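Local coordinates for protease (Penicillium cyclopium, PDB 5Z6O), which hydrolyses peptide bonds as a calcium-binding serine protease of the subtilisin (peptidase S8) family, probably acting on proteins such as casein, gelatin and type IV collagen, at residues I36-V41 and S79-S84; T24-D29 and V88-S93; V95-L100 and D116-D121; T43-D46 and D51-G54. One frame throughout, in Å; residues are numbered along the deposited sequence. Where two conformers were deposited one is given.

Contact 1 of 4, residues I36-V41 and S79-S84; sequences IVIYGV and STAAGS
I38 sends the end of its side chain from the strand to the region near the C-terminal end of helix 73-82, where its CD1 meets the methyl groups of two consecutive residues, A81 and A82. The distances are similar, 4.3 Å from I38 CD1 to A81 CB and 4.1 Å from I38 CD1 to A82 CB, so the one methyl is shared between the two alanines. CG1 lies beside the backbone N of I38 (chi1 -62°) and CD1 continues the chain almost fully extended (chi2 167°); this straight reach, with the side chain leaving the backbone in the direction of the helix, lets the strand touch it although the nearest CA atoms, those of I38 and A81, stand 8.2 Å apart. Both alanines present CB toward the strand and add nothing beyond it, which keeps the contact small and wholly apolar. All three residues are buried. Around this spot I38 also leans on A239 of helix 227-245 and on A92, while A82 touches V94 of the adjacent strand. In the parallel sheet of the subtilisin fold, strand 37-42 lies between strands 93-98 and 131-135; I38 faces helices 73-82 and 227-245, whereas its neighbour Y39 packs on W117 and A118 of helix 108-124.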
loop_
_atom_site.group_PDB
_atom_site.type_symbol
_atom_site.label_atom_id
_atom_site.label_comp_id
_atom_site.label_asym_id
_atom_site.label_seq_id
_atom_site.Cartn_x
_atom_site.Cartn_y
_atom_site.Cartn_z
ATOM N N ILE A 36 -1.166 1.389 -14.717
ATOM C CA ILE A 36 -1.375 0.354 -13.704
ATOM C C ILE A 36 -2.586 0.721 -12.855
ATOM O O ILE A 36 -2.729 1.871 -12.447
ATOM C CB ILE A 36 -0.141 0.194 -12.808
ATOM C CG1 ILE A 36 1.099 -0.042 -13.659
ATOM C CG2 ILE A 36 -0.363 -0.996 -11.846
ATOM C CD1 ILE A 36 0.992 -1.314 -14.539
ATOM N N VAL A 37 -3.434 -0.267 -12.543
ATOM C CA VAL A 37 -4.617 -0.065 -11.709
ATOM C C VAL A 37 -4.293 -0.505 -10.289
ATOM O O VAL A 37 -3.758 -1.608 -10.080
ATOM C CB VAL A 37 -5.816 -0.856 -12.257
ATOM C CG1 VAL A 37 -7.027 -0.666 -11.349
ATOM C CG2 VAL A 37 -6.104 -0.410 -13.696
ATOM N N ILE A 38 -4.605 0.342 -9.318
ATOM C CA ILE A 38 -4.438 0.036 -7.901
ATOM C C ILE A 38 -5.818 -0.038 -7.264
ATOM O O ILE A 38 -6.550 0.960 -7.241
ATOM C CB ILE A 38 -3.592 1.097 -7.189
ATOM C CG1 ILE A 38 -2.174 1.155 -7.776
ATOM C CG2 ILE A 38 -3.501 0.746 -5.716
ATOM C CD1 ILE A 38 -1.368 2.415 -7.329
ATOM N N TYR A 39 -6.147 -1.184 -6.670
ATOM C CA TYR A 39 -7.400 -1.309 -5.934
ATOM C C TYR A 39 -7.157 -1.001 -4.464
ATOM O O TYR A 39 -6.386 -1.699 -3.808
ATOM C CB TYR A 39 -7.963 -2.724 -6.069
ATOM C CG TYR A 39 -8.325 -3.061 -7.491
ATOM C CD1 TYR A 39 -9.588 -2.727 -8.000
ATOM C CD2 TYR A 39 -7.411 -3.730 -8.325
ATOM C CE1 TYR A 39 -9.943 -3.033 -9.293
ATOM C CE2 TYR A 39 -7.753 -4.025 -9.648
ATOM C CZ TYR A 39 -9.026 -3.677 -10.110
ATOM O OH TYR A 39 -9.363 -3.983 -11.398
ATOM N N GLY A 40 -7.847 0.005 -3.944
ATOM C CA GLY A 40 -7.760 0.364 -2.539
ATOM C C GLY A 40 -8.889 -0.285 -1.776
ATOM O O GLY A 40 -10.051 0.100 -1.933
ATOM N N VAL A 41 -8.577 -1.304 -0.978
ATOM C CA VAL A 41 -9.593 -2.089 -0.276
ATOM C C VAL A 41 -9.641 -1.569 1.156
ATOM O O VAL A 41 -8.790 -1.921 1.988
ATOM C CB VAL A 41 -9.261 -3.588 -0.329
ATOM C CG1 VAL A 41 -10.291 -4.404 0.427
ATOM C CG2 VAL A 41 -9.157 -4.082 -1.789
ATOM N N SER A 79 -4.054 7.879 -1.284
ATOM C CA SER A 79 -3.244 9.056 -1.584
ATOM C C SER A 79 -1.748 8.753 -1.479
ATOM O O SER A 79 -0.968 9.172 -2.337
ATOM C CB SER A 79 -3.656 10.199 -0.629
ATOM O OG SER A 79 -2.821 11.321 -0.813
ATOM N N THR A 80 -1.330 8.048 -0.431
ATOM C CA THR A 80 0.065 7.608 -0.328
ATOM C C THR A 80 0.451 6.753 -1.523
ATOM O O THR A 80 1.576 6.849 -2.019
ATOM C CB THR A 80 0.242 6.826 0.987
ATOM O OG1 THR A 80 0.082 7.752 2.068
ATOM C CG2 THR A 80 1.604 6.146 1.084
ATOM N N ALA A 81 -0.472 5.913 -2.015
ATOM C CA ALA A 81 -0.083 5.024 -3.112
ATOM C C ALA A 81 0.055 5.782 -4.418
ATOM O O ALA A 81 0.973 5.507 -5.200
ATOM C CB ALA A 81 -1.119 3.897 -3.289
ATOM N N ALA A 82 -0.843 6.777 -4.659
ATOM C CA ALA A 82 -1.009 7.252 -6.027
ATOM C C ALA A 82 -1.387 8.727 -6.144
ATOM O O ALA A 82 -1.585 9.192 -7.272
ATOM C CB ALA A 82 -2.078 6.410 -6.723
ATOM N N GLY A 83 -1.447 9.480 -5.050
ATOM C CA GLY A 83 -1.773 10.891 -5.153
ATOM C C GLY A 83 -0.685 11.709 -5.819
ATOM O O GLY A 83 0.501 11.418 -5.722
ATOM N N SER A 84 -1.111 12.795 -6.496
ATOM C CA SER A 84 -0.157 13.685 -7.177
ATOM C C SER A 84 0.854 14.288 -6.217
ATOM O O SER A 84 2.063 14.285 -6.482
ATOM C CB SER A 84 -0.899 14.823 -7.894
ATOM O OG SER A 84 -1.692 14.264 -8.936
#

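Contact 2 of 4, residues T24-D29 and V88-S93; sequences TDYVYD and VAKKAS
The two-stranded antiparallel sheet near the N-terminus, strands 2-5 and 26-29, meets the turn-containing connection before strand 93-98 through Y26 and Y28, which reach V88 and K90. Y26 donates its hydroxyl to a backbone carbonyl, with OH 2.7 Å from V88 O; the C=O...donor angle is 118° and the donor is tilted 20° from the carbonyl plane. The same hydroxyl oxygen lies 3.4 Å from V88 CG1. K90 is the second residue of a type I turn, A89 to A92, and its aliphatic chain runs back past Y26 in the opposite sense, bringing K90 CE to the ring edge, 3.8 Å from Y26 CE2. In this subtilisin fold the connection leads from helix 73-82 into the parallel sheet, so the pair of tyrosines ties the N-terminal two-stranded antiparallel sheet to that crossover. Y28 crosses the lysine at about a right angle, its OH 3.5 Å from K90 CD. With CG between the backbone N and the carbonyl carbon (chi1 61°), the Y28 ring is turned so that CD1 lies over the rim of one face of Y26. K90 bends at its last torsion, and its NZ bonds to S84 O, G87 O and Q5 OE1.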
loop_
_atom_site.group_PDB
_atom_site.type_symbol
_atom_site.label_atom_id
_atom_site.label_comp_id
_atom_site.label_asym_id
_atom_site.label_seq_id
_atom_site.Cartn_x
_atom_site.Cartn_y
_atom_site.Cartn_z
ATOM N N THR A 24 15.225 15.125 1.365
ATOM C CA THR A 24 14.066 16.004 1.330
ATOM C C THR A 24 13.291 15.920 0.037
ATOM O O THR A 24 12.165 16.407 -0.000
ATOM C CB THR A 24 14.470 17.469 1.541
ATOM O OG1 THR A 24 15.390 17.836 0.528
ATOM C CG2 THR A 24 15.111 17.661 2.918
ATOM N N ASP A 25 13.879 15.361 -1.016
ATOM C CA ASP A 25 13.256 15.327 -2.332
ATOM C C ASP A 25 12.905 13.907 -2.735
ATOM O O ASP A 25 13.625 12.972 -2.410
ATOM C CB ASP A 25 14.188 15.878 -3.401
ATOM C CG ASP A 25 14.722 17.241 -3.057
ATOM O OD1 ASP A 25 14.080 17.966 -2.281
ATOM O OD2 ASP A 25 15.789 17.573 -3.586
ATOM N N TYR A 26 11.829 13.766 -3.488
ATOM C CA TYR A 26 11.427 12.469 -4.035
ATOM C C TYR A 26 11.775 12.421 -5.522
ATOM O O TYR A 26 11.346 13.285 -6.292
ATOM C CB TYR A 26 9.932 12.267 -3.786
ATOM C CG TYR A 26 9.350 11.005 -4.401
ATOM C CD1 TYR A 26 10.051 9.809 -4.377
ATOM C CD2 TYR A 26 8.076 11.016 -4.966
ATOM C CE1 TYR A 26 9.485 8.630 -4.962
ATOM C CE2 TYR A 26 7.520 9.866 -5.530
ATOM C CZ TYR A 26 8.235 8.685 -5.509
ATOM O OH TYR A 26 7.708 7.541 -6.091
ATOM N N VAL A 27 12.564 11.429 -5.926
ATOM C CA VAL A 27 13.078 11.314 -7.294
ATOM C C VAL A 27 12.550 10.009 -7.874
ATOM O O VAL A 27 12.708 8.954 -7.247
ATOM C CB VAL A 27 14.622 11.322 -7.328
ATOM C CG1 VAL A 27 15.100 11.287 -8.775
ATOM C CG2 VAL A 27 15.165 12.550 -6.596
ATOM N N TYR A 28 11.948 10.079 -9.068
ATOM C CA TYR A 28 11.281 8.905 -9.640
ATOM C C TYR A 28 11.275 9.037 -11.160
ATOM O O TYR A 28 11.332 10.133 -11.698
ATOM C CB TYR A 28 9.844 8.745 -9.077
ATOM C CG TYR A 28 8.942 9.929 -9.398
ATOM C CD1 TYR A 28 8.928 11.081 -8.590
ATOM C CD2 TYR A 28 8.138 9.913 -10.528
ATOM C CE1 TYR A 28 8.114 12.180 -8.911
ATOM C CE2 TYR A 28 7.300 10.988 -10.840
ATOM C CZ TYR A 28 7.327 12.123 -10.042
ATOM O OH TYR A 28 6.475 13.127 -10.378
ATOM N N ASP A 29 11.188 7.916 -11.850
ATOM C CA ASP A 29 11.092 7.956 -13.311
ATOM C C ASP A 29 9.724 8.455 -13.767
ATOM O O ASP A 29 8.689 8.107 -13.186
ATOM C CB ASP A 29 11.322 6.559 -13.888
ATOM C CG ASP A 29 11.370 6.581 -15.372
ATOM O OD1 ASP A 29 12.413 7.037 -15.867
ATOM O OD2 ASP A 29 10.360 6.233 -16.031
ATOM N N VAL A 88 3.256 7.819 -4.248
ATOM C CA VAL A 88 4.411 7.153 -4.851
ATOM C C VAL A 88 4.270 7.070 -6.377
ATOM O O VAL A 88 5.183 7.453 -7.116
ATOM C CB VAL A 88 4.587 5.744 -4.233
ATOM C CG1 VAL A 88 5.781 4.994 -4.918
ATOM C CG2 VAL A 88 4.901 5.858 -2.731
ATOM N N ALA A 89 3.144 6.559 -6.862
ATOM C CA ALA A 89 2.943 6.272 -8.284
ATOM C C ALA A 89 1.951 7.305 -8.791
ATOM O O ALA A 89 0.736 7.075 -8.803
ATOM C CB ALA A 89 2.436 4.832 -8.517
ATOM N N LYS A 90 2.485 8.452 -9.225
ATOM C CA LYS A 90 1.676 9.646 -9.415
ATOM C C LYS A 90 0.823 9.618 -10.680
ATOM O O LYS A 90 0.032 10.540 -10.862
ATOM C CB LYS A 90 2.583 10.877 -9.434
ATOM C CG LYS A 90 3.307 11.070 -8.085
ATOM C CD LYS A 90 4.064 12.371 -8.026
ATOM C CE LYS A 90 4.930 12.371 -6.788
ATOM N NZ LYS A 90 4.191 12.659 -5.544
ATOM N N LYS A 91 0.955 8.611 -11.540
ATOM C CA LYS A 91 0.105 8.489 -12.743
ATOM C C LYS A 91 -0.711 7.215 -12.770
ATOM O O LYS A 91 -1.416 6.969 -13.757
ATOM C CB LYS A 91 0.964 8.567 -14.026
ATOM C CG LYS A 91 1.539 9.964 -14.214
ATOM C CD LYS A 91 2.355 10.056 -15.488
ATOM C CE LYS A 91 2.603 11.509 -15.871
ATOM N NZ LYS A 91 3.546 11.518 -17.042
ATOM N N ALA A 92 -0.665 6.418 -11.709
ATOM C CA ALA A 92 -1.446 5.183 -11.654
ATOM C C ALA A 92 -2.931 5.512 -11.589
ATOM O O ALA A 92 -3.332 6.624 -11.217
ATOM C CB ALA A 92 -1.029 4.334 -10.432
ATOM N N SER A 93 -3.754 4.535 -11.984
ATOM C CA SER A 93 -5.196 4.599 -11.776
ATOM C C SER A 93 -5.552 3.970 -10.434
ATOM O O SER A 93 -4.919 3.005 -10.002
ATOM C CB SER A 93 -5.950 3.857 -12.876
ATOM O OG SER A 93 -5.622 4.359 -14.158
#

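Contact 3 of 4, residues V95-L100 and D116-D121; sequences VAVKVL and DWAVKD
Strand 95-98 and helix 116-121 run nearly antiparallel, their N-to-C directions 152° apart and their axes 10.0 Å apart at closest approach, with V97 and A118 the nearest pair of CA atoms. W117 does most of the bridging. Its CG stands anti to the backbone N (chi1 179°), which carries the indole off the helix toward the strand, and the six-membered part of the ring system leads. V95 comes to the ring edge, near its plane, crossing the indole at about a right angle; V95 CG1 is 4.1 Å from W117 CH2. V97, two residues on and on the same side of the strand, approaches at a slant instead, with V97 CG2 4.0 Å from W117 CZ3. The same methyl turns to the helix as well, where V97 CG2 is 4.4 Å from A118 CB, so that one methyl touches both the indole and the small alanine. Within the helix, D121 CB lies over the rim of one face of the indole, 3.8 Å above its plane, and T60 of strand 56-61 also touches the tryptophan. The hydroxyl of Y39, on strand 37-42, bonds to D121 OD2; that carboxylate oxygen also forms a salt bridge with R125. The strand then leads to L100, which lines the pocket holding phenylmethanesulfonic acid. Between the two segments themselves only carbon atoms meet, so the helix is held on this strand by shape and by exclusion of water, while a directional bond reaches the helix from the neighbouring strand, from Y39 to D121.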
loop_
_atom_site.group_PDB
_atom_site.type_symbol
_atom_site.label_atom_id
_atom_site.label_comp_id
_atom_site.label_asym_id
_atom_site.label_seq_id
_atom_site.Cartn_x
_atom_site.Cartn_y
_atom_site.Cartn_z
ATOM N N VAL A 95 -8.825 2.615 -7.830
ATOM C CA VAL A 95 -10.204 2.154 -7.804
ATOM C C VAL A 95 -10.613 1.945 -6.348
ATOM O O VAL A 95 -9.962 1.196 -5.614
ATOM C CB VAL A 95 -10.393 0.862 -8.617
ATOM C CG1 VAL A 95 -11.835 0.435 -8.561
ATOM C CG2 VAL A 95 -10.003 1.085 -10.074
ATOM N N ALA A 96 -11.689 2.614 -5.923
ATOM C CA ALA A 96 -12.135 2.486 -4.545
ATOM C C ALA A 96 -12.910 1.194 -4.385
ATOM O O ALA A 96 -13.896 0.973 -5.100
ATOM C CB ALA A 96 -13.046 3.652 -4.160
ATOM N N VAL A 97 -12.491 0.350 -3.445
ATOM C CA VAL A 97 -13.275 -0.812 -3.061
ATOM C C VAL A 97 -13.625 -0.624 -1.588
ATOM O O VAL A 97 -12.810 -0.897 -0.701
ATOM C CB VAL A 97 -12.522 -2.126 -3.305
ATOM C CG1 VAL A 97 -13.396 -3.318 -2.906
ATOM C CG2 VAL A 97 -12.064 -2.246 -4.789
ATOM N N LYS A 98 -14.834 -0.167 -1.300
ATOM C CA LYS A 98 -15.204 0.164 0.071
ATOM C C LYS A 98 -15.749 -1.089 0.751
ATOM O O LYS A 98 -16.793 -1.621 0.333
ATOM C CB LYS A 98 -16.251 1.273 0.106
ATOM C CG LYS A 98 -16.690 1.585 1.524
ATOM C CD LYS A 98 -17.534 2.891 1.604
ATOM C CE LYS A 98 -18.243 2.919 2.921
ATOM N NZ LYS A 98 -18.939 4.244 3.050
ATOM N N VAL A 99 -15.054 -1.562 1.798
ATOM C CA VAL A 99 -15.437 -2.806 2.480
ATOM C C VAL A 99 -15.572 -2.571 3.979
ATOM O O VAL A 99 -15.997 -3.464 4.724
ATOM C CB VAL A 99 -14.430 -3.936 2.215
ATOM C CG1 VAL A 99 -14.299 -4.259 0.716
ATOM C CG2 VAL A 99 -13.065 -3.579 2.830
ATOM N N LEU A 100 -15.194 -1.380 4.436
ATOM C CA LEU A 100 -15.302 -0.984 5.834
ATOM C C LEU A 100 -16.168 0.266 5.945
ATOM O O LEU A 100 -16.120 1.140 5.079
ATOM C CB LEU A 100 -13.937 -0.652 6.432
ATOM C CG LEU A 100 -12.800 -1.655 6.203
ATOM C CD1 LEU A 100 -11.495 -1.040 6.715
ATOM C CD2 LEU A 100 -13.120 -2.947 6.912
ATOM N N ASP A 116 -13.098 -10.227 -4.062
ATOM C CA ASP A 116 -13.620 -10.974 -5.198
ATOM C C ASP A 116 -14.061 -10.042 -6.324
ATOM O O ASP A 116 -13.790 -10.310 -7.514
ATOM C CB ASP A 116 -14.795 -11.849 -4.743
ATOM C CG ASP A 116 -14.362 -13.107 -3.992
ATOM O OD1 ASP A 116 -13.144 -13.395 -3.863
ATOM O OD2 ASP A 116 -15.268 -13.809 -3.513
ATOM N N TRP A 117 -14.752 -8.947 -5.973
ATOM C CA TRP A 117 -15.160 -7.977 -6.989
ATOM C C TRP A 117 -13.954 -7.437 -7.738
ATOM O O TRP A 117 -13.964 -7.322 -8.978
ATOM C CB TRP A 117 -15.939 -6.831 -6.347
ATOM C CG TRP A 117 -16.359 -5.812 -7.348
ATOM C CD1 TRP A 117 -17.563 -5.741 -7.998
ATOM C CD2 TRP A 117 -15.559 -4.724 -7.855
ATOM N NE1 TRP A 117 -17.556 -4.675 -8.889
ATOM C CE2 TRP A 117 -16.341 -4.035 -8.816
ATOM C CE3 TRP A 117 -14.267 -4.270 -7.591
ATOM C CZ2 TRP A 117 -15.863 -2.921 -9.510
ATOM C CZ3 TRP A 117 -13.791 -3.141 -8.281
ATOM C CH2 TRP A 117 -14.588 -2.490 -9.231
ATOM N N ALA A 118 -12.889 -7.114 -6.999
ATOM C CA ALA A 118 -11.723 -6.509 -7.638
ATOM C C ALA A 118 -11.040 -7.478 -8.599
ATOM O O ALA A 118 -10.548 -7.076 -9.670
ATOM C CB ALA A 118 -10.763 -6.017 -6.559
ATOM N N VAL A 119 -10.949 -8.754 -8.218
ATOM C CA VAL A 119 -10.325 -9.730 -9.120
ATOM C C VAL A 119 -11.117 -9.817 -10.429
ATOM O O VAL A 119 -10.540 -9.820 -11.532
ATOM C CB VAL A 119 -10.222 -11.111 -8.441
ATOM C CG1 VAL A 119 -9.944 -12.184 -9.509
ATOM C CG2 VAL A 119 -9.111 -11.122 -7.345
ATOM N N LYS A 120 -12.449 -9.882 -10.323
ATOM C CA LYS A 120 -13.286 -9.907 -11.531
ATOM C C LYS A 120 -13.060 -8.673 -12.386
ATOM O O LYS A 120 -12.945 -8.758 -13.615
ATOM C CB LYS A 120 -14.764 -9.992 -11.154
ATOM C CG LYS A 120 -15.254 -11.403 -10.902
ATOM C CD LYS A 120 -16.772 -11.430 -10.771
ATOM C CE LYS A 120 -17.262 -12.843 -10.513
ATOM N NZ LYS A 120 -16.689 -13.377 -9.247
ATOM N N ASP A 121 -13.024 -7.500 -11.749
ATOM C CA ASP A 121 -12.815 -6.261 -12.488
ATOM C C ASP A 121 -11.461 -6.243 -13.185
ATOM O O ASP A 121 -11.337 -5.770 -14.320
ATOM C CB ASP A 121 -12.944 -5.068 -11.542
ATOM C CG ASP A 121 -12.905 -3.751 -12.277
ATOM O OD1 ASP A 121 -13.924 -3.388 -12.904
ATOM O OD2 ASP A 121 -11.853 -3.086 -12.228
#

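Contact 4 of 4, residues T43-D46 and D51-G54; sequences TGID and DFGG
A backbone carbonyl approaching an aromatic edge is the striking feature here: D46 O lies near the plane of the F52 ring, 3.5 Å from F52 CE2 and 3.6 Å from F52 CD2. Such a placement sets the partly negative oxygen against the weakly positive rim of the ring, probably a mildly favourable electrostatic contact. I45 meets the same part of the phenylalanine obliquely. Its CG2 branch, anti to the backbone N, does the touching, with I45 CG2 3.6 Å from F52 CE2 and 3.7 Å from F52 CZ. For F52, CG beside the backbone N (chi1 -58°) aims the ring across the loop at the two residues. Helix 73-82 gives the phenylalanine further neighbours, T75 and A78, and A78 also touches I45, while V94 and A96 of strand 93-98 pack on the isoleucine. The carboxylate of D46 turns to other partners, G218 N and, weakly, G48 N. Next to the ring-bearing residue, D51 OD2 bonds to S79 OG and D51 OD1 to K85 N. The two segments belong to one connection, from strand 37-42 to strand 56-61, that starts just after D42, an aspartate probably of the charge relay system. Folding this loop back on helix 73-82, whose first residue is H73, probably also of that system, is in keeping with the subtilisin active-site architecture.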
loop_
_atom_site.group_PDB
_atom_site.type_symbol
_atom_site.label_atom_id
_atom_site.label_comp_id
_atom_site.label_asym_id
_atom_site.label_seq_id
_atom_site.Cartn_x
_atom_site.Cartn_y
_atom_site.Cartn_z
ATOM N N THR A 43 -11.868 1.936 3.596
ATOM C CA THR A 43 -13.104 2.635 3.932
ATOM C C THR A 43 -13.726 3.425 2.771
ATOM O O THR A 43 -14.687 4.176 3.005
ATOM C CB THR A 43 -12.872 3.584 5.104
ATOM O OG1 THR A 43 -11.969 4.637 4.743
ATOM C CG2 THR A 43 -12.304 2.848 6.303
ATOM N N GLY A 44 -13.225 3.289 1.551
ATOM C CA GLY A 44 -13.633 4.152 0.460
ATOM C C GLY A 44 -12.636 5.269 0.214
ATOM O O GLY A 44 -11.702 5.492 0.975
ATOM N N ILE A 45 -12.827 5.970 -0.902
ATOM C CA ILE A 45 -11.922 7.040 -1.311
ATOM C C ILE A 45 -12.742 8.261 -1.680
ATOM O O ILE A 45 -13.741 8.142 -2.400
ATOM C CB ILE A 45 -11.076 6.632 -2.524
ATOM C CG1 ILE A 45 -10.236 5.404 -2.227
ATOM C CG2 ILE A 45 -10.174 7.797 -2.971
ATOM C CD1 ILE A 45 -9.604 4.851 -3.511
ATOM N N ASP A 46 -12.290 9.430 -1.237
ATOM C CA ASP A 46 -12.867 10.706 -1.702
ATOM C C ASP A 46 -12.309 10.949 -3.090
ATOM O O ASP A 46 -11.291 11.623 -3.264
ATOM C CB ASP A 46 -12.520 11.829 -0.735
ATOM C CG ASP A 46 -13.040 13.187 -1.182
ATOM O OD1 ASP A 46 -13.789 13.257 -2.160
ATOM O OD2 ASP A 46 -12.660 14.183 -0.557
ATOM N N ASP A 51 -5.965 15.653 -5.007
ATOM C CA ASP A 51 -4.736 14.884 -5.104
ATOM C C ASP A 51 -4.829 13.752 -6.111
ATOM O O ASP A 51 -3.792 13.271 -6.566
ATOM C CB ASP A 51 -4.364 14.296 -3.728
ATOM C CG ASP A 51 -2.875 14.021 -3.601
ATOM O OD1 ASP A 51 -2.089 14.863 -4.050
ATOM O OD2 ASP A 51 -2.479 12.979 -3.042
ATOM N N PHE A 52 -6.034 13.277 -6.448
ATOM C CA PHE A 52 -6.136 12.220 -7.450
ATOM C C PHE A 52 -6.255 12.730 -8.877
ATOM O O PHE A 52 -6.033 11.951 -9.820
ATOM C CB PHE A 52 -7.337 11.308 -7.116
ATOM C CG PHE A 52 -7.216 10.700 -5.744
ATOM C CD1 PHE A 52 -6.211 9.772 -5.470
ATOM C CD2 PHE A 52 -8.056 11.089 -4.736
ATOM C CE1 PHE A 52 -6.069 9.221 -4.193
ATOM C CE2 PHE A 52 -7.925 10.547 -3.425
ATOM C CZ PHE A 52 -6.935 9.610 -3.168
ATOM N N GLY A 53 -6.596 14.004 -9.063
ATOM C CA GLY A 53 -6.577 14.569 -10.414
ATOM C C GLY A 53 -7.387 13.798 -11.426
ATOM O O GLY A 53 -6.944 13.631 -12.572
ATOM N N GLY A 54 -8.560 13.291 -11.023
ATOM C CA GLY A 54 -9.385 12.536 -11.936
ATOM C C GLY A 54 -8.985 11.094 -12.163
ATOM O O GLY A 54 -9.668 10.400 -12.915
#

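Along the chain the first segments of contacts 2, 1 and 4 come in that order; contact 4 is nested within the loop closed by contact 1, itself nested within that closed by contact 2, and contact 3 follows. Contacts 1 and 3 share the parallel sheet, where strands 37-42 and 93-98 are neighbours, yet involve different helices, 73-82 and 108-124; their centres are 13 Å apart. Contacts 1 and 4 lie closer, about 9 Å between centres, and a probable hydrogen bond from S84 N to D51 O links them. Contacts 2 and 3, with centres 24 Å apart, merely adjoin in sequence. Contacts 1, 3 and 4 surround the probable charge relay residue D42, while contact 2 attaches the N-terminal strands farther off.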